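Local coordinates for protein oxidoreductase (Ralstonia eutropha, PDB 3HJ9) that binds flavin mononucleotide as a dimeric member of the nitroreductase family and probably acts as an FMN-dependent oxidoreductase, at residues Y10-A21 against A120-F131; A161-Y172 against P205-R213. All coordinates share one frame; numbering follows the deposited sequence. Where two conformers were deposited one is given.

Contact 1: Y10-A21 against A120-F131; sequences YEPVKGLLPRPA and ADLRSMTGYQDF. With FMN (flavin mononucleotide), chain C; ACT (acetate ion), chain D.
Asp121 and Arg19 carry the charged part of this contact, with Arg123 as third member of a salt-bridge network. Arg19 NE meets Asp121 OD2 at 3.2 Å, from above the carboxylate, the two planes being 86° apart. Arg123 grips the same carboxylate side-on: NE bonds OD1 of Asp121 at 2.8 Å, while NH2 takes OD2 from the face opposite Arg19 NE. The backbone N of Arg123 also reaches Asp121 OD1, closing an Asx turn. Because the Arg19 chain bends at chi3 (-65°), its NH2 lies 3.0 Å from Arg123 O, a bond close to the guanidinium plane.

Backbone bonds pair the segments at both ends. Arg19 and Asp121 form an antiparallel hydrogen-bonded pair; farther on, Gln129 N donates to Glu11 O, and Val13 N reaches Gly127 O at 2.9 Å. The N-terminal arm thus pairs antiparallel with 120-131 at two short, weakly bonded places, one of which leads to the flavin site.

Beside the Arg19-Asp121 pair, Pro18 CB packs on Ala120 CB. Between the paired ends Met125, a selenomethionine, lays its methyl CE against the backbone carbonyl of Leu16 in one of two conformers. Helix 190-196 covers this residue through Leu193 and His196.

At the flavin end, Asp130 CB sits over one face of the Tyr10 ring in a CH-pi contact, 3.7 Å from its centroid. Asp130 OD2 accepts from FMN N3 at 2.9 Å, and its OD1 is salt-bridged to Arg185. Tyr10 OH donates to an acetate ion, probably from the crystallisation liquor, with OXT 2.6 Å away in the ring plane.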
loop_
_atom_site.group_PDB
_atom_site.type_symbol
_atom_site.label_atom_id
_atom_site.label_comp_id
_atom_site.label_asym_id
_atom_site.label_seq_id
_atom_site.Cartn_x
_atom_site.Cartn_y
_atom_site.Cartn_z
ATOM N N TYR A 10 -8.144 -18.265 10.964
ATOM C CA TYR A 10 -7.024 -19.205 11.126
ATOM C C TYR A 10 -6.850 -19.681 12.561
ATOM O O TYR A 10 -7.219 -18.990 13.520
ATOM C CB TYR A 10 -5.706 -18.591 10.637
ATOM C CG TYR A 10 -5.692 -18.230 9.166
ATOM C CD1 TYR A 10 -5.965 -19.193 8.181
ATOM C CD2 TYR A 10 -5.392 -16.941 8.756
ATOM C CE1 TYR A 10 -5.938 -18.861 6.826
ATOM C CE2 TYR A 10 -5.357 -16.589 7.405
ATOM C CZ TYR A 10 -5.637 -17.555 6.456
ATOM O OH TYR A 10 -5.618 -17.206 5.155
ATOM N N GLU A 11 -6.314 -20.890 12.687
ATOM C CA GLU A 11 -6.030 -21.484 13.968
ATOM C C GLU A 11 -4.860 -20.724 14.625
ATOM O O GLU A 11 -3.885 -20.406 13.949
ATOM C CB GLU A 11 -5.680 -22.960 13.781
ATOM C CG GLU A 11 -5.441 -23.732 15.063
ATOM C CD GLU A 11 -5.149 -25.202 14.822
ATOM O OE1 GLU A 11 -4.921 -25.614 13.650
ATOM O OE2 GLU A 11 -5.142 -25.952 15.826
ATOM N N PRO A 12 -4.996 -20.355 15.917
ATOM C CA PRO A 12 -3.853 -19.739 16.580
ATOM C C PRO A 12 -2.711 -20.746 16.804
ATOM O O PRO A 12 -2.959 -21.924 16.992
ATOM C CB PRO A 12 -4.433 -19.256 17.921
ATOM C CG PRO A 12 -5.697 -19.943 18.094
ATOM C CD PRO A 12 -6.213 -20.305 16.754
ATOM N N VAL A 13 -1.471 -20.273 16.738
ATOM C CA VAL A 13 -0.289 -21.086 17.022
ATOM C C VAL A 13 0.013 -20.766 18.480
ATOM O O VAL A 13 0.406 -19.650 18.801
ATOM C CB VAL A 13 0.906 -20.703 16.105
ATOM C CG1 VAL A 13 2.179 -21.379 16.574
ATOM C CG2 VAL A 13 0.607 -21.083 14.686
ATOM N N LYS A 14 -0.172 -21.739 19.360
ATOM C CA LYS A 14 0.002 -21.538 20.807
ATOM C C LYS A 14 1.358 -22.055 21.318
ATOM O O LYS A 14 1.872 -23.073 20.833
ATOM C CB LYS A 14 -1.142 -22.226 21.569
ATOM N N GLY A 15 1.934 -21.318 22.268
ATOM C CA GLY A 15 3.148 -21.730 22.974
ATOM C C GLY A 15 4.521 -21.518 22.371
ATOM O O GLY A 15 5.494 -21.707 23.083
ATOM N N LEU A 16 4.624 -21.143 21.096
ATOM C CA LEU A 16 5.947 -20.927 20.461
ATOM C C LEU A 16 6.765 -19.819 21.142
ATOM O O LEU A 16 6.226 -18.773 21.506
ATOM C CB LEU A 16 5.857 -20.641 18.938
ATOM C CG LEU A 16 6.262 -21.747 17.948
ATOM C CD1 LEU A 16 5.514 -23.043 18.168
ATOM C CD2 LEU A 16 6.114 -21.228 16.498
ATOM N N LEU A 17 8.044 -20.087 21.367
ATOM C CA LEU A 17 8.957 -19.098 21.912
ATOM C C LEU A 17 9.901 -18.682 20.803
ATOM O O LEU A 17 9.952 -19.329 19.755
ATOM C CB LEU A 17 9.727 -19.645 23.103
ATOM C CG LEU A 17 8.856 -19.867 24.343
ATOM C CD1 LEU A 17 9.669 -20.559 25.440
ATOM C CD2 LEU A 17 8.220 -18.533 24.849
ATOM N N PRO A 18 10.613 -17.562 20.998
ATOM C CA PRO A 18 11.603 -17.219 19.988
ATOM C C PRO A 18 12.714 -18.270 19.963
ATOM O O PRO A 18 13.117 -18.753 21.021
ATOM C CB PRO A 18 12.142 -15.881 20.494
ATOM C CG PRO A 18 10.973 -15.306 21.251
ATOM C CD PRO A 18 10.499 -16.490 22.005
ATOM N N ARG A 19 13.161 -18.634 18.765
ATOM C CA ARG A 19 14.251 -19.582 18.616
ATOM C C ARG A 19 15.583 -18.841 18.866
ATOM O O ARG A 19 15.652 -17.584 18.702
ATOM C CB ARG A 19 14.257 -20.213 17.231
ATOM C CG ARG A 19 13.102 -21.170 16.984
ATOM C CD ARG A 19 13.188 -21.756 15.591
ATOM N NE ARG A 19 13.010 -20.702 14.593
ATOM C CZ ARG A 19 11.851 -20.135 14.271
ATOM N NH1 ARG A 19 10.699 -20.525 14.831
ATOM N NH2 ARG A 19 11.829 -19.161 13.363
ATOM N N PRO A 20 16.626 -19.585 19.253
ATOM C CA PRO A 20 17.931 -18.980 19.441
ATOM C C PRO A 20 18.482 -18.417 18.119
ATOM O O PRO A 20 18.226 -18.987 17.038
ATOM C CB PRO A 20 18.801 -20.136 19.933
ATOM C CG PRO A 20 17.945 -21.287 20.112
ATOM C CD PRO A 20 16.632 -21.037 19.549
ATOM N N ALA A 21 19.190 -17.288 18.207
ATOM C CA ALA A 21 19.799 -16.689 17.031
ATOM C C ALA A 21 20.844 -17.665 16.440
ATOM O O ALA A 21 21.515 -18.403 17.176
ATOM C CB ALA A 21 20.413 -15.315 17.363
ATOM N N ALA A 120 17.587 -12.992 18.787
ATOM C CA ALA A 120 16.747 -14.181 18.700
ATOM C C ALA A 120 16.128 -14.249 17.301
ATOM O O ALA A 120 15.967 -13.196 16.617
ATOM C CB ALA A 120 15.651 -14.147 19.751
ATOM N N ASP A 121 15.759 -15.462 16.884
ATOM C CA ASP A 121 15.107 -15.724 15.579
ATOM C C ASP A 121 13.593 -15.669 15.770
ATOM O O ASP A 121 12.998 -16.623 16.288
ATOM C CB ASP A 121 15.600 -17.077 15.006
ATOM C CG ASP A 121 14.903 -17.486 13.710
ATOM O OD1 ASP A 121 14.129 -16.714 13.081
ATOM O OD2 ASP A 121 15.117 -18.634 13.324
ATOM N N LEU A 122 12.989 -14.541 15.344
ATOM C CA LEU A 122 11.535 -14.309 15.473
ATOM C C LEU A 122 10.788 -14.500 14.151
ATOM O O LEU A 122 9.699 -13.951 13.945
ATOM C CB LEU A 122 11.249 -12.916 16.061
ATOM C CG LEU A 122 11.563 -12.747 17.545
ATOM C CD1 LEU A 122 13.044 -12.662 17.798
ATOM C CD2 LEU A 122 10.880 -11.500 18.055
ATOM N N ARG A 123 11.347 -15.287 13.241
ATOM C CA ARG A 123 10.654 -15.536 11.985
ATOM C C ARG A 123 9.429 -16.420 12.257
ATOM O O ARG A 123 9.481 -17.327 13.095
ATOM C CB ARG A 123 11.561 -16.190 10.979
ATOM C CG ARG A 123 12.660 -15.259 10.499
ATOM C CD ARG A 123 13.571 -16.012 9.561
ATOM N NE ARG A 123 14.258 -17.086 10.274
ATOM C CZ ARG A 123 14.823 -18.157 9.720
ATOM N NH1 ARG A 123 14.834 -18.349 8.402
ATOM N NH2 ARG A 123 15.415 -19.050 10.503
ATOM N N SER A 124 8.375 -16.155 11.490
ATOM C CA SER A 124 7.059 -16.787 11.598
ATOM C C SER A 124 6.536 -16.908 13.051
ATOM O O SER A 124 6.292 -18.001 13.571
ATOM C CB SER A 124 6.960 -18.090 10.804
ATOM O OG SER A 124 7.904 -19.016 11.259
HETATM N N MSE A 125 6.409 -15.733 13.672
HETATM C CA MSE A 125 5.875 -15.565 15.024
HETATM C C MSE A 125 4.585 -14.741 14.937
HETATM O O MSE A 125 4.259 -13.996 15.854
HETATM C CB MSE A 125 6.920 -14.888 15.925
HETATM C CG MSE A 125 8.183 -15.682 16.119
HETATM SE SE MSE A 125 7.845 -17.329 17.083
HETATM C CE MSE A 125 7.067 -16.518 18.646
ATOM N N THR A 126 3.839 -14.879 13.838
ATOM C CA THR A 126 2.570 -14.133 13.695
ATOM C C THR A 126 1.496 -14.624 14.667
ATOM O O THR A 126 0.551 -13.923 14.889
ATOM C CB THR A 126 1.953 -14.203 12.281
ATOM O OG1 THR A 126 1.513 -15.536 12.031
ATOM C CG2 THR A 126 2.922 -13.714 11.200
ATOM N N GLY A 127 1.639 -15.822 15.224
ATOM C CA GLY A 127 0.671 -16.378 16.137
ATOM C C GLY A 127 -0.529 -17.058 15.485
ATOM O O GLY A 127 -1.444 -17.460 16.193
ATOM N N TYR A 128 -0.561 -17.162 14.151
ATOM C CA TYR A 128 -1.643 -17.855 13.445
ATOM C C TYR A 128 -1.128 -18.764 12.341
ATOM O O TYR A 128 -0.114 -18.456 11.696
ATOM C CB TYR A 128 -2.621 -16.858 12.854
ATOM C CG TYR A 128 -3.427 -16.151 13.910
ATOM C CD1 TYR A 128 -3.042 -14.889 14.379
ATOM C CD2 TYR A 128 -4.549 -16.768 14.483
ATOM C CE1 TYR A 128 -3.792 -14.225 15.363
ATOM C CE2 TYR A 128 -5.279 -16.142 15.492
ATOM C CZ TYR A 128 -4.902 -14.870 15.910
ATOM O OH TYR A 128 -5.623 -14.234 16.850
ATOM N N GLN A 129 -1.853 -19.860 12.126
ATOM C CA GLN A 129 -1.540 -20.813 11.079
ATOM C C GLN A 129 -2.252 -20.444 9.764
ATOM O O GLN A 129 -3.387 -20.873 9.516
ATOM C CB GLN A 129 -1.864 -22.243 11.522
ATOM C CG GLN A 129 -1.535 -23.350 10.520
ATOM C CD GLN A 129 -0.090 -23.310 10.043
ATOM O OE1 GLN A 129 0.293 -22.517 9.163
ATOM N NE2 GLN A 129 0.712 -24.199 10.600
ATOM N N ASP A 130 -1.558 -19.652 8.950
ATOM C CA ASP A 130 -2.025 -19.221 7.620
ATOM C C ASP A 130 -1.313 -19.954 6.467
ATOM O O ASP A 130 -1.344 -19.495 5.332
ATOM C CB ASP A 130 -1.947 -17.690 7.484
ATOM C CG ASP A 130 -0.524 -17.148 7.574
ATOM O OD1 ASP A 130 0.403 -17.946 7.748
ATOM O OD2 ASP A 130 -0.334 -15.906 7.497
ATOM N N PHE A 131 -0.699 -21.101 6.775
ATOM C CA PHE A 131 -0.040 -21.952 5.801
ATOM C C PHE A 131 1.062 -21.261 4.967
ATOM O O PHE A 131 1.255 -21.578 3.794
ATOM C CB PHE A 131 -1.105 -22.620 4.934
ATOM C CG PHE A 131 -2.251 -23.202 5.740
ATOM C CD1 PHE A 131 -2.111 -24.413 6.420
ATOM C CD2 PHE A 131 -3.468 -22.498 5.865
ATOM C CE1 PHE A 131 -3.167 -24.928 7.195
ATOM C CE2 PHE A 131 -4.522 -23.004 6.619
ATOM C CZ PHE A 131 -4.383 -24.245 7.273
HETATM N N1 FMN C . -2.020 -14.014 3.187
HETATM C C2 FMN C . -1.757 -14.966 4.154
HETATM O O2 FMN C . -1.362 -16.089 3.828
HETATM N N3 FMN C . -1.922 -14.637 5.497
HETATM C C4 FMN C . -2.386 -13.382 5.873
HETATM O O4 FMN C . -2.515 -13.143 7.082
HETATM C C4A FMN C . -2.657 -12.416 4.890
HETATM N N5 FMN C . -3.105 -11.156 5.234
HETATM C C5A FMN C . -3.298 -10.182 4.267
HETATM C C6 FMN C . -3.714 -8.925 4.686
HETATM C C7 FMN C . -3.943 -7.915 3.739
HETATM C C7M FMN C . -4.394 -6.557 4.200
HETATM C C8 FMN C . -3.774 -8.170 2.373
HETATM C C8M FMN C . -4.044 -7.095 1.364
HETATM C C9 FMN C . -3.371 -9.450 1.946
HETATM C C9A FMN C . -3.126 -10.475 2.888
HETATM N N10 FMN C . -2.698 -11.759 2.544
HETATM C C10 FMN C . -2.474 -12.735 3.534
HETATM C "C1'" FMN C . -2.401 -12.146 1.122
HETATM C "C2'" FMN C . -3.618 -12.525 0.322
HETATM O "O2'" FMN C . -4.116 -13.783 0.732
HETATM C "C3'" FMN C . -3.218 -12.533 -1.147
HETATM O "O3'" FMN C . -2.978 -11.195 -1.529
HETATM C "C4'" FMN C . -4.352 -13.165 -1.976
HETATM O "O4'" FMN C . -4.225 -14.574 -1.820
HETATM C "C5'" FMN C . -4.318 -12.786 -3.450
HETATM O "O5'" FMN C . -3.102 -13.311 -3.981
HETATM P P FMN C . -2.078 -12.344 -4.729
HETATM O O1P FMN C . -2.750 -11.398 -5.690
HETATM O O2P FMN C . -1.361 -11.519 -3.677
HETATM O O3P FMN C . -1.097 -13.233 -5.493
HETATM C C ACT D . -5.682 -13.698 3.995
HETATM O O ACT D . -5.598 -13.489 2.773
HETATM O OXT ACT D . -5.169 -14.785 4.378
HETATM C CH3 ACT D . -6.298 -12.699 4.928
HETATM O O HOH W 1 -3.175 -18.984 3.619
HETATM O O HOH W 2 -5.504 -22.290 10.346
#

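Contact 2: A161-Y172 against P205-R213; sequences AAAAGAMAENAY and PILSQTIGR
Ala164 CB meets Leu207 CD1 at 3.8 Å in the apolar centre of a helix-on-sheet packing, where helix 156-177 lies along strand 203-212 of the central antiparallel sheet of the nitroreductase fold. The axes of the segments 161-172 and 205-212 run nearly parallel, 15° apart, and come within 8.4 Å. Small residues let the backbones come near: the same Leu207 methyl lies 3.9 Å from Gly165 N. Ile206 sends CG2, anti to its own backbone nitrogen, against Ala161 CA at 3.9 Å. Both Ile206 and Leu207 face Phe141 of strand 137-144 in a classic beta bulge, and both direct their side chains toward the helix. Toward the other end, Ala171 CB has a looser contact with Ile211 CD1, beside Leu68 of helix 62-73.

Gln209 forms the polar edge. Its chain is extended, chi1 -167° and chi2 176°, and carries the amide up to the helix. There NE2 donates to Ala168 O, which also accepts the helical bond from Tyr172 N; the two donors arrive from opposite faces of the carbonyl plane. Gln209 OE1 is buried without a polar partner in the model, 3.2 Å from Ala171 CB. Tyr172, whose hydroxyl is bonded to Ser51 and Val184 in the flavin site, turns a ring face to the glutamine: Gln209 NE2 lies over it toward the rim, 3.4 Å from CD2 of Tyr172.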
loop_
_atom_site.group_PDB
_atom_site.type_symbol
_atom_site.label_atom_id
_atom_site.label_comp_id
_atom_site.label_asym_id
_atom_site.label_seq_id
_atom_site.Cartn_x
_atom_site.Cartn_y
_atom_site.Cartn_z
ATOM N N ALA A 161 -2.371 1.315 8.779
ATOM C CA ALA A 161 -2.573 0.178 7.842
ATOM C C ALA A 161 -2.310 0.585 6.381
ATOM O O ALA A 161 -1.684 -0.169 5.664
ATOM C CB ALA A 161 -4.013 -0.424 7.987
ATOM N N ALA A 162 -2.758 1.779 5.967
ATOM C CA ALA A 162 -2.527 2.292 4.592
ATOM C C ALA A 162 -1.040 2.535 4.311
ATOM O O ALA A 162 -0.519 2.062 3.275
ATOM C CB ALA A 162 -3.333 3.574 4.311
ATOM N N ALA A 163 -0.366 3.218 5.250
ATOM C CA ALA A 163 1.102 3.461 5.210
ATOM C C ALA A 163 1.844 2.133 5.151
ATOM O O ALA A 163 2.665 1.950 4.253
ATOM C CB ALA A 163 1.571 4.282 6.438
ATOM N N ALA A 164 1.526 1.203 6.064
ATOM C CA ALA A 164 2.125 -0.148 6.041
ATOM C C ALA A 164 1.846 -0.916 4.715
ATOM O O ALA A 164 2.759 -1.548 4.148
ATOM C CB ALA A 164 1.715 -0.966 7.253
ATOM N N GLY A 165 0.615 -0.781 4.202
ATOM C CA GLY A 165 0.236 -1.360 2.929
ATOM C C GLY A 165 1.061 -0.861 1.747
ATOM O O GLY A 165 1.439 -1.629 0.884
ATOM N N ALA A 166 1.274 0.452 1.697
ATOM C CA ALA A 166 2.064 1.106 0.654
ATOM C C ALA A 166 3.493 0.631 0.703
ATOM O O ALA A 166 4.071 0.304 -0.327
ATOM C CB ALA A 166 2.023 2.594 0.816
HETATM N N MSE A 167 4.037 0.541 1.912
HETATM C CA MSE A 167 5.423 0.122 2.107
HETATM C C MSE A 167 5.587 -1.346 1.756
HETATM O O MSE A 167 6.568 -1.740 1.089
HETATM C CB MSE A 167 5.869 0.370 3.544
HETATM C CG MSE A 167 5.842 1.831 3.876
HETATM SE SE MSE A 167 5.852 2.114 5.800
HETATM C CE MSE A 167 7.720 2.333 6.089
ATOM N N ALA A 168 4.612 -2.142 2.178
ATOM C CA ALA A 168 4.581 -3.582 1.815
ATOM C C ALA A 168 4.402 -3.712 0.294
ATOM O O ALA A 168 4.920 -4.665 -0.292
ATOM C CB ALA A 168 3.447 -4.312 2.542
ATOM N N GLU A 169 3.694 -2.759 -0.356
ATOM C CA GLU A 169 3.520 -2.830 -1.820
ATOM C C GLU A 169 4.831 -2.537 -2.558
ATOM O O GLU A 169 5.145 -3.198 -3.549
ATOM C CB GLU A 169 2.385 -1.923 -2.311
ATOM C CG GLU A 169 2.037 -2.081 -3.774
ATOM C CD GLU A 169 1.529 -3.469 -4.168
ATOM O OE1 GLU A 169 1.375 -4.353 -3.289
ATOM O OE2 GLU A 169 1.270 -3.670 -5.389
ATOM N N ASN A 170 5.587 -1.539 -2.085
ATOM C CA ASN A 170 6.916 -1.288 -2.620
ATOM C C ASN A 170 7.764 -2.570 -2.536
ATOM O O ASN A 170 8.487 -2.884 -3.475
ATOM C CB ASN A 170 7.651 -0.175 -1.860
ATOM C CG ASN A 170 7.105 1.209 -2.145
ATOM O OD1 ASN A 170 6.229 1.382 -2.996
ATOM N ND2 ASN A 170 7.609 2.210 -1.404
ATOM N N ALA A 171 7.673 -3.278 -1.411
ATOM C CA ALA A 171 8.445 -4.543 -1.188
ATOM C C ALA A 171 8.021 -5.645 -2.158
ATOM O O ALA A 171 8.877 -6.389 -2.690
ATOM C CB ALA A 171 8.325 -5.027 0.294
ATOM N N TYR A 172 6.707 -5.803 -2.335
ATOM C CA TYR A 172 6.154 -6.738 -3.347
ATOM C C TYR A 172 6.697 -6.518 -4.747
ATOM O O TYR A 172 7.132 -7.464 -5.409
ATOM C CB TYR A 172 4.634 -6.630 -3.442
ATOM C CG TYR A 172 3.804 -7.601 -2.655
ATOM C CD1 TYR A 172 3.780 -8.956 -2.982
ATOM C CD2 TYR A 172 2.933 -7.150 -1.648
ATOM C CE1 TYR A 172 2.916 -9.869 -2.270
ATOM C CE2 TYR A 172 2.077 -8.042 -0.967
ATOM C CZ TYR A 172 2.070 -9.370 -1.266
ATOM O OH TYR A 172 1.208 -10.188 -0.572
ATOM N N PRO A 205 2.570 -3.925 16.133
ATOM C CA PRO A 205 2.730 -4.585 14.833
ATOM C C PRO A 205 1.412 -4.526 14.058
ATOM O O PRO A 205 0.374 -4.821 14.653
ATOM C CB PRO A 205 3.057 -6.054 15.187
ATOM C CG PRO A 205 3.295 -6.103 16.644
ATOM C CD PRO A 205 2.777 -4.848 17.274
ATOM N N ILE A 206 1.459 -4.110 12.789
ATOM C CA ILE A 206 0.268 -3.957 11.934
ATOM C C ILE A 206 0.191 -5.041 10.856
ATOM O O ILE A 206 -0.857 -5.576 10.599
ATOM C CB ILE A 206 0.244 -2.539 11.213
ATOM C CG1 ILE A 206 0.250 -1.400 12.225
ATOM C CG2 ILE A 206 -1.049 -2.342 10.429
ATOM C CD1 ILE A 206 -0.921 -1.512 13.307
ATOM N N LEU A 207 1.297 -5.257 10.159
ATOM C CA LEU A 207 1.432 -6.274 9.122
ATOM C C LEU A 207 2.821 -6.859 9.170
ATOM O O LEU A 207 3.758 -6.197 9.630
ATOM C CB LEU A 207 1.291 -5.642 7.723
ATOM C CG LEU A 207 0.015 -4.963 7.279
ATOM C CD1 LEU A 207 0.282 -4.208 5.939
ATOM C CD2 LEU A 207 -1.147 -5.977 7.157
ATOM N N SER A 208 2.948 -8.106 8.741
ATOM C CA SER A 208 4.262 -8.693 8.508
ATOM C C SER A 208 4.332 -9.078 7.012
ATOM O O SER A 208 3.317 -9.037 6.283
ATOM C CB SER A 208 4.549 -9.879 9.421
ATOM O OG SER A 208 3.623 -10.887 9.154
ATOM N N GLN A 209 5.534 -9.393 6.540
ATOM C CA GLN A 209 5.706 -9.836 5.144
ATOM C C GLN A 209 6.856 -10.801 5.046
ATOM O O GLN A 209 8.004 -10.455 5.390
ATOM C CB GLN A 209 5.915 -8.637 4.250
ATOM C CG GLN A 209 5.796 -8.872 2.727
ATOM C CD GLN A 209 5.933 -7.535 1.968
ATOM O OE1 GLN A 209 6.540 -6.594 2.497
ATOM N NE2 GLN A 209 5.358 -7.437 0.755
ATOM N N THR A 210 6.542 -12.009 4.584
ATOM C CA THR A 210 7.506 -13.104 4.518
ATOM C C THR A 210 8.125 -13.084 3.132
ATOM O O THR A 210 7.398 -13.095 2.161
ATOM C CB THR A 210 6.808 -14.395 4.838
ATOM O OG1 THR A 210 6.296 -14.248 6.157
ATOM C CG2 THR A 210 7.727 -15.583 4.779
ATOM N N ILE A 211 9.462 -13.032 3.070
ATOM C CA ILE A 211 10.196 -12.862 1.817
ATOM C C ILE A 211 11.329 -13.865 1.643
ATOM O O ILE A 211 12.020 -14.215 2.603
ATOM C CB ILE A 211 10.732 -11.391 1.744
ATOM C CG1 ILE A 211 9.555 -10.415 1.621
ATOM C CG2 ILE A 211 11.742 -11.192 0.571
ATOM C CD1 ILE A 211 9.907 -8.949 1.657
ATOM N N GLY A 212 11.473 -14.345 0.412
ATOM C CA GLY A 212 12.557 -15.212 -0.000
ATOM C C GLY A 212 12.433 -15.654 -1.448
ATOM O O GLY A 212 11.484 -15.243 -2.145
ATOM N N ARG A 213 13.390 -16.457 -1.922
ATOM C CA ARG A 213 13.260 -17.074 -3.235
ATOM C C ARG A 213 12.122 -18.075 -3.135
ATOM O O ARG A 213 11.997 -18.770 -2.133
ATOM C CB ARG A 213 14.546 -17.771 -3.731
ATOM C CG ARG A 213 15.411 -16.864 -4.588
ATOM C CD ARG A 213 16.803 -17.392 -4.962
ATOM N NE ARG A 213 17.796 -17.222 -3.885
ATOM C CZ ARG A 213 18.354 -16.051 -3.476
ATOM N NH1 ARG A 213 18.003 -14.837 -3.996
ATOM N NH2 ARG A 213 19.264 -16.080 -2.490
#

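From the N terminus, the chain first lays down the arm 10-21, and contact 1 closes a long loop when 120-131 returns along it; the 98 intervening residues include helix 62-73 and strand 94-100. Contact 2 opens only afterwards, with helix 156-177, and closes a shorter loop through strand 181-185 and helix 190-196. The two therefore follow in series, neither nested nor crossed. Contact 1 ties the N-terminal arm to the rim of the flavin site, and contact 2 joins the buried helix to the central sheet. Their centres are 18 Å apart, but they touch where Thr126 CG2 packs 3.6 Å from Ser208 OG.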